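Long-range contacts in hypothetical protein (Shewanella oneidensis, PDB 2OTM), which is of unknown function but belongs to the YjgF/chorismate mutase-like family of putative endoribonucleases and probably works as a trimer with its active sites between subunits: residues L50-Q55 against N143-V148; S88-I93 against E122-A127. All blocks are in the same frame, centred on the assembly; numbering follows the deposited sequence. Where two conformers were deposited one is given.

How the contacts relate
Both contacts tie a loop or helix end to the mixed sheet of the YjgF-like fold, and each mixes buried with exposed residues. They lie on opposite sides of the chain's centre, their centres 26 Å apart, and do not touch. Contact 1 brings the loop after strand 49-50 to the start of strand 146-153; contact 2 joins the start of the neighbouring strand 92-100 to the end of helix 109-124, and is nested along the chain within the loop that contact 1 closes. Contact 1 sets leucine and tyrosine side chains beside polar main-chain groups and a water. Contact 2 pairs one nearly straight main-chain bond with isoleucines against a phenylalanine ring.

Contact 1: L50-Q55 against N143-V148; sequences LLYQGQ and NSLCLV
Tyr52 and Leu145 meet through their main chains: Leu145 N donates to Tyr52 O over 3.0 Å, with an N-H...O angle of 158° and the donor well above the carbonyl plane. Gln53 and Ser144 form a single beta bridge. Weaker CA-H...O contacts run both ways, from Ser144 CA to the same Tyr52 O, from Gln53 CA to Asn143 O at 3.0 Å, and from Leu145 CA to Gly54 O at 3.4 Å.

Apolar contacts flank this backbone core. Tyr52 CB rests on Leu145 CB at 3.8 Å, while Leu145 CD2 approaches the same CB; the ring itself leads away to meet Tyr60 edge-to-face and to pack on helix 62-84. Leu145 CD1 lies beside the main chain of Gly54 and Gln55. Leu50 has CG anti to its backbone N (chi1 -177°). Its CD2 meets Ser144 CA and CB, and its CD1 is 3.9 Å from Ser144 OG. That hydroxyl donates to Cys146 O at 2.7 Å within its own segment.

Gln53 NE2 donates to Leu50 O at 3.2 Å. In one of the two conformers of Asn143, a water donates to Gln53 OE1 and accepts from Asn143 ND2 at 2.8 Å, a bridge that is doubtful for the other conformer.

Main-chain polar groups and the leucine and tyrosine side chains thus together join the loop to the approach of strand 146-153. Gly54 adopts backbone angles that would press a CB against the preceding carbonyl oxygen, so the loop's path here depends on a residue without one.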
loop_
_atom_site.group_PDB
_atom_site.type_symbol
_atom_site.label_atom_id
_atom_site.label_comp_id
_atom_site.label_asym_id
_atom_site.label_seq_id
_atom_site.Cartn_x
_atom_site.Cartn_y
_atom_site.Cartn_z
ATOM N N LEU B 50 15.628 15.453 10.654
ATOM C CA LEU B 50 15.326 14.053 10.380
ATOM C C LEU B 50 16.297 13.240 11.201
ATOM O O LEU B 50 17.493 13.226 10.937
ATOM C CB LEU B 50 15.460 13.740 8.894
ATOM C CG LEU B 50 15.082 12.317 8.515
ATOM C CD1 LEU B 50 13.664 12.045 8.956
ATOM C CD2 LEU B 50 15.276 12.093 7.004
ATOM N N LEU B 51 15.788 12.593 12.234
ATOM C CA LEU B 51 16.648 12.058 13.273
ATOM C C LEU B 51 17.287 10.725 12.923
ATOM O O LEU B 51 18.343 10.404 13.454
ATOM C CB LEU B 51 15.880 11.974 14.571
ATOM C CG LEU B 51 16.541 12.437 15.851
ATOM C CD1 LEU B 51 16.974 13.911 15.728
ATOM C CD2 LEU B 51 15.538 12.256 16.983
ATOM N N TYR B 52 16.659 9.977 12.028
ATOM C CA TYR B 52 17.115 8.635 11.647
ATOM C C TYR B 52 17.255 8.516 10.143
ATOM O O TYR B 52 16.270 8.556 9.405
ATOM C CB TYR B 52 16.130 7.601 12.130
ATOM C CG TYR B 52 15.920 7.629 13.618
ATOM C CD1 TYR B 52 16.718 6.879 14.448
ATOM C CD2 TYR B 52 14.945 8.406 14.186
ATOM C CE1 TYR B 52 16.530 6.882 15.819
ATOM C CE2 TYR B 52 14.755 8.438 15.575
ATOM C CZ TYR B 52 15.543 7.662 16.370
ATOM O OH TYR B 52 15.375 7.671 17.738
ATOM N N GLN B 53 18.497 8.394 9.711
ATOM C CA GLN B 53 18.805 8.263 8.302
ATOM C C GLN B 53 19.745 7.115 8.078
ATOM O O GLN B 53 20.920 7.181 8.432
ATOM C CB GLN B 53 19.459 9.530 7.796
ATOM C CG GLN B 53 18.591 10.759 7.918
ATOM C CD GLN B 53 19.351 12.006 7.546
ATOM O OE1 GLN B 53 19.837 12.126 6.440
ATOM N NE2 GLN B 53 19.415 12.953 8.453
ATOM N N GLY B 54 19.225 6.048 7.509
ATOM C CA GLY B 54 20.012 4.874 7.305
ATOM C C GLY B 54 19.122 3.645 7.296
ATOM O O GLY B 54 17.950 3.734 6.992
ATOM N N GLN B 55 19.698 2.507 7.675
ATOM C CA GLN B 55 19.078 1.221 7.477
ATOM C C GLN B 55 19.071 0.407 8.769
ATOM O O GLN B 55 20.089 0.328 9.478
ATOM C CB GLN B 55 19.894 0.483 6.443
ATOM C CG GLN B 55 19.345 -0.846 6.014
ATOM C CD GLN B 55 20.184 -1.432 4.896
ATOM O OE1 GLN B 55 21.304 -1.843 5.119
ATOM N NE2 GLN B 55 19.655 -1.457 3.709
ATOM N N ASN B 143 16.713 9.497 2.652
ATOM C CA ASN B 143 17.412 8.426 3.336
ATOM C C ASN B 143 16.874 8.148 4.726
ATOM O O ASN B 143 17.613 7.648 5.608
ATOM C CB ASN B 143 18.910 8.711 3.387
ATOM C CG ASN B 143 19.731 7.510 3.815
ATOM O OD1 ASN B 143 19.392 6.345 3.527
ATOM N ND2 ASN B 143 20.835 7.785 4.516
ATOM N N SER B 144 15.585 8.430 4.924
ATOM C CA SER B 144 14.936 8.149 6.184
ATOM C C SER B 144 14.973 6.664 6.518
ATOM O O SER B 144 14.861 5.806 5.655
ATOM C CB SER B 144 13.485 8.621 6.154
ATOM O OG SER B 144 12.861 8.536 7.438
ATOM N N LEU B 145 15.109 6.337 7.794
ATOM C CA LEU B 145 14.997 4.945 8.212
ATOM C C LEU B 145 13.576 4.422 8.019
ATOM O O LEU B 145 13.380 3.243 7.726
ATOM C CB LEU B 145 15.405 4.804 9.659
ATOM C CG LEU B 145 15.201 3.452 10.314
ATOM C CD1 LEU B 145 16.092 2.403 9.634
ATOM C CD2 LEU B 145 15.556 3.659 11.755
ATOM N N CYS B 146 12.586 5.299 8.170
ATOM C CA CYS B 146 11.219 4.858 8.097
ATOM C C CYS B 146 10.259 5.922 7.617
ATOM O O CYS B 146 10.568 7.122 7.604
ATOM C CB CYS B 146 10.755 4.343 9.462
ATOM S SG CYS B 146 10.631 5.607 10.775
ATOM N N LEU B 147 9.093 5.449 7.226
ATOM C CA LEU B 147 7.989 6.309 6.836
ATOM C C LEU B 147 6.702 5.694 7.371
ATOM O O LEU B 147 6.486 4.468 7.247
ATOM C CB LEU B 147 8.002 6.372 5.309
ATOM C CG LEU B 147 7.469 7.461 4.412
ATOM C CD1 LEU B 147 7.954 8.847 4.777
ATOM C CD2 LEU B 147 7.909 7.074 2.982
ATOM N N VAL B 148 5.806 6.534 7.889
ATOM C CA VAL B 148 4.565 6.065 8.474
ATOM C C VAL B 148 3.394 6.785 7.813
ATOM O O VAL B 148 3.470 7.988 7.529
ATOM C CB VAL B 148 4.584 6.303 10.033
ATOM C CG1 VAL B 148 3.213 6.222 10.629
ATOM C CG2 VAL B 148 5.559 5.300 10.698
HETATM O O HOH W 1 21.725 10.393 5.080
#

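Contact 2: S88-I93 against E122-A127; sequences SRIKQI and EIFGEA
Ile90 opens the approach to Phe124, its CD1 standing 4.0 Å from Phe124 CE2 and reaching the ring obliquely. CG1 is anti to the carbonyl carbon and the chain then extends to CD1 (chi2 163°), which brings the methyl to the ring. Ile90 also packs on Leu80 and Cys84 of helix 62-84.

Lys91 meets the other segment through its backbone: its carbonyl O lies 3.5 Å from Ala127 CB, while its own CB points away. The closest CA pair across the contact is Gln92 and Ala127, 4.4 Å apart. Gln92 CA makes a CA-H...O contact with Ala127 O at 3.2 Å. The amide end of Gln92 leads away: its NE2 is hydrogen-bonded to Glu153 OE1 and to Ile32 O of the second subunit. Lys91 and Gln92 together face Glu153 as a classic beta bulge at the start of strand 92-100.

Ile93 carries both kinds of interaction. Its N donates to Ala127 O over 2.8 Å, nearly along the C=O axis (177° at the oxygen), so this oxygen receives the amide hydrogen head-on as well as the CA-H of Gln92. The Ile93 side chain crosses that of Phe124 at about a right angle and lays CG1 over the centre of one ring face, 4.1 Å from the centroid and 10° off the normal, a CH-pi contact.

After Phe124, Gly125 leaves the helix with positive phi, and a short 3-10 turn brings Ala127 back to the strand. Strand 92-100, helix 109-124 and strand 131-136 form a beta-alpha-beta unit of the YjgF-like fold; here the chain leaving the helix is fastened to the start of the unit's first strand.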
loop_
_atom_site.group_PDB
_atom_site.type_symbol
_atom_site.label_atom_id
_atom_site.label_comp_id
_atom_site.label_asym_id
_atom_site.label_seq_id
_atom_site.Cartn_x
_atom_site.Cartn_y
_atom_site.Cartn_z
ATOM N N SER B 88 -9.953 14.027 19.732
ATOM C CA SER B 88 -11.184 13.329 20.152
ATOM C C SER B 88 -12.175 13.089 19.032
ATOM O O SER B 88 -13.072 12.270 19.146
ATOM C CB SER B 88 -11.909 14.156 21.220
ATOM O OG SER B 88 -11.128 14.207 22.385
ATOM N N ARG B 89 -12.051 13.865 17.972
ATOM C CA ARG B 89 -12.924 13.741 16.797
ATOM C C ARG B 89 -12.659 12.479 15.972
ATOM O O ARG B 89 -13.489 12.056 15.148
ATOM C CB ARG B 89 -12.829 14.991 15.941
ATOM C CG ARG B 89 -13.342 16.245 16.686
ATOM C CD ARG B 89 -13.182 17.559 15.927
ATOM N NE ARG B 89 -13.738 18.628 16.774
ATOM C CZ ARG B 89 -13.320 19.895 16.843
ATOM N NH1 ARG B 89 -12.346 20.349 16.079
ATOM N NH2 ARG B 89 -13.916 20.736 17.691
ATOM N N ILE B 90 -11.520 11.860 16.205
ATOM C CA ILE B 90 -11.197 10.600 15.509
ATOM C C ILE B 90 -11.953 9.434 16.134
ATOM O O ILE B 90 -11.791 9.136 17.327
ATOM C CB ILE B 90 -9.682 10.371 15.498
ATOM C CG1 ILE B 90 -9.020 11.428 14.594
ATOM C CG2 ILE B 90 -9.307 8.891 15.026
ATOM C CD1 ILE B 90 -7.568 11.590 14.788
ATOM N N LYS B 91 -12.817 8.791 15.351
ATOM C CA LYS B 91 -13.517 7.594 15.815
ATOM C C LYS B 91 -12.577 6.405 15.969
ATOM O O LYS B 91 -12.676 5.658 16.920
ATOM C CB LYS B 91 -14.622 7.221 14.845
ATOM C CG LYS B 91 -15.751 8.223 14.849
ATOM C CD LYS B 91 -16.913 7.752 13.973
ATOM C CE LYS B 91 -18.077 8.750 14.049
ATOM N NZ LYS B 91 -19.341 8.193 13.507
ATOM N N GLN B 92 -11.663 6.236 15.016
ATOM C CA GLN B 92 -10.654 5.179 15.095
ATOM C C GLN B 92 -9.529 5.460 14.148
ATOM O O GLN B 92 -9.745 6.028 13.103
ATOM C CB GLN B 92 -11.234 3.790 14.734
ATOM C CG GLN B 92 -12.017 3.738 13.436
ATOM C CD GLN B 92 -12.292 2.297 12.935
ATOM O OE1 GLN B 92 -11.710 1.316 13.426
ATOM N NE2 GLN B 92 -13.170 2.183 11.947
ATOM N N ILE B 93 -8.330 5.077 14.544
ATOM C CA ILE B 93 -7.202 4.957 13.638
ATOM C C ILE B 93 -7.250 3.522 13.198
ATOM O O ILE B 93 -6.809 2.649 13.946
ATOM C CB ILE B 93 -5.841 5.176 14.331
ATOM C CG1 ILE B 93 -5.792 6.503 15.104
ATOM C CG2 ILE B 93 -4.707 5.096 13.273
ATOM C CD1 ILE B 93 -5.776 7.656 14.250
ATOM N N GLU B 122 -1.369 3.689 22.990
ATOM C CA GLU B 122 -1.112 4.533 24.159
ATOM C C GLU B 122 -1.913 5.831 24.101
ATOM O O GLU B 122 -2.540 6.256 25.074
ATOM C CB GLU B 122 0.368 4.849 24.208
ATOM C CG GLU B 122 0.831 5.742 25.349
ATOM C CD GLU B 122 2.343 5.988 25.300
ATOM O OE1 GLU B 122 3.064 5.284 24.534
ATOM O OE2 GLU B 122 2.799 6.887 26.032
ATOM N N ILE B 123 -1.953 6.450 22.931
ATOM C CA ILE B 123 -2.519 7.766 22.808
ATOM C C ILE B 123 -4.021 7.722 22.533
ATOM O O ILE B 123 -4.766 8.571 23.058
ATOM C CB ILE B 123 -1.773 8.596 21.727
ATOM C CG1 ILE B 123 -0.292 8.764 22.105
ATOM C CG2 ILE B 123 -2.415 9.981 21.482
ATOM C CD1 ILE B 123 -0.032 9.338 23.504
ATOM N N PHE B 124 -4.472 6.764 21.718
ATOM C CA PHE B 124 -5.897 6.703 21.339
ATOM C C PHE B 124 -6.699 5.656 22.066
ATOM O O PHE B 124 -7.925 5.595 21.911
ATOM C CB PHE B 124 -6.065 6.534 19.837
ATOM C CG PHE B 124 -5.624 7.736 19.065
ATOM C CD1 PHE B 124 -4.289 7.873 18.682
ATOM C CD2 PHE B 124 -6.518 8.774 18.790
ATOM C CE1 PHE B 124 -3.860 9.008 17.994
ATOM C CE2 PHE B 124 -6.105 9.900 18.093
ATOM C CZ PHE B 124 -4.771 10.021 17.697
ATOM N N GLY B 125 -6.034 4.832 22.858
ATOM C CA GLY B 125 -6.714 3.746 23.551
ATOM C C GLY B 125 -7.419 2.803 22.608
ATOM O O GLY B 125 -6.864 2.378 21.587
ATOM N N GLU B 126 -8.663 2.460 22.934
ATOM C CA GLU B 126 -9.402 1.531 22.101
ATOM C C GLU B 126 -9.601 2.082 20.710
ATOM O O GLU B 126 -9.667 1.307 19.762
ATOM C CB GLU B 126 -10.759 1.160 22.746
ATOM C CG GLU B 126 -10.622 0.231 23.932
ATOM C CD GLU B 126 -10.031 -1.124 23.557
ATOM O OE1 GLU B 126 -10.681 -1.851 22.780
ATOM O OE2 GLU B 126 -8.927 -1.465 24.043
ATOM N N ALA B 127 -9.668 3.406 20.575
ATOM C CA ALA B 127 -9.771 4.044 19.255
ATOM C C ALA B 127 -8.474 3.919 18.414
ATOM O O ALA B 127 -8.474 4.281 17.251
ATOM C CB ALA B 127 -10.151 5.503 19.395
#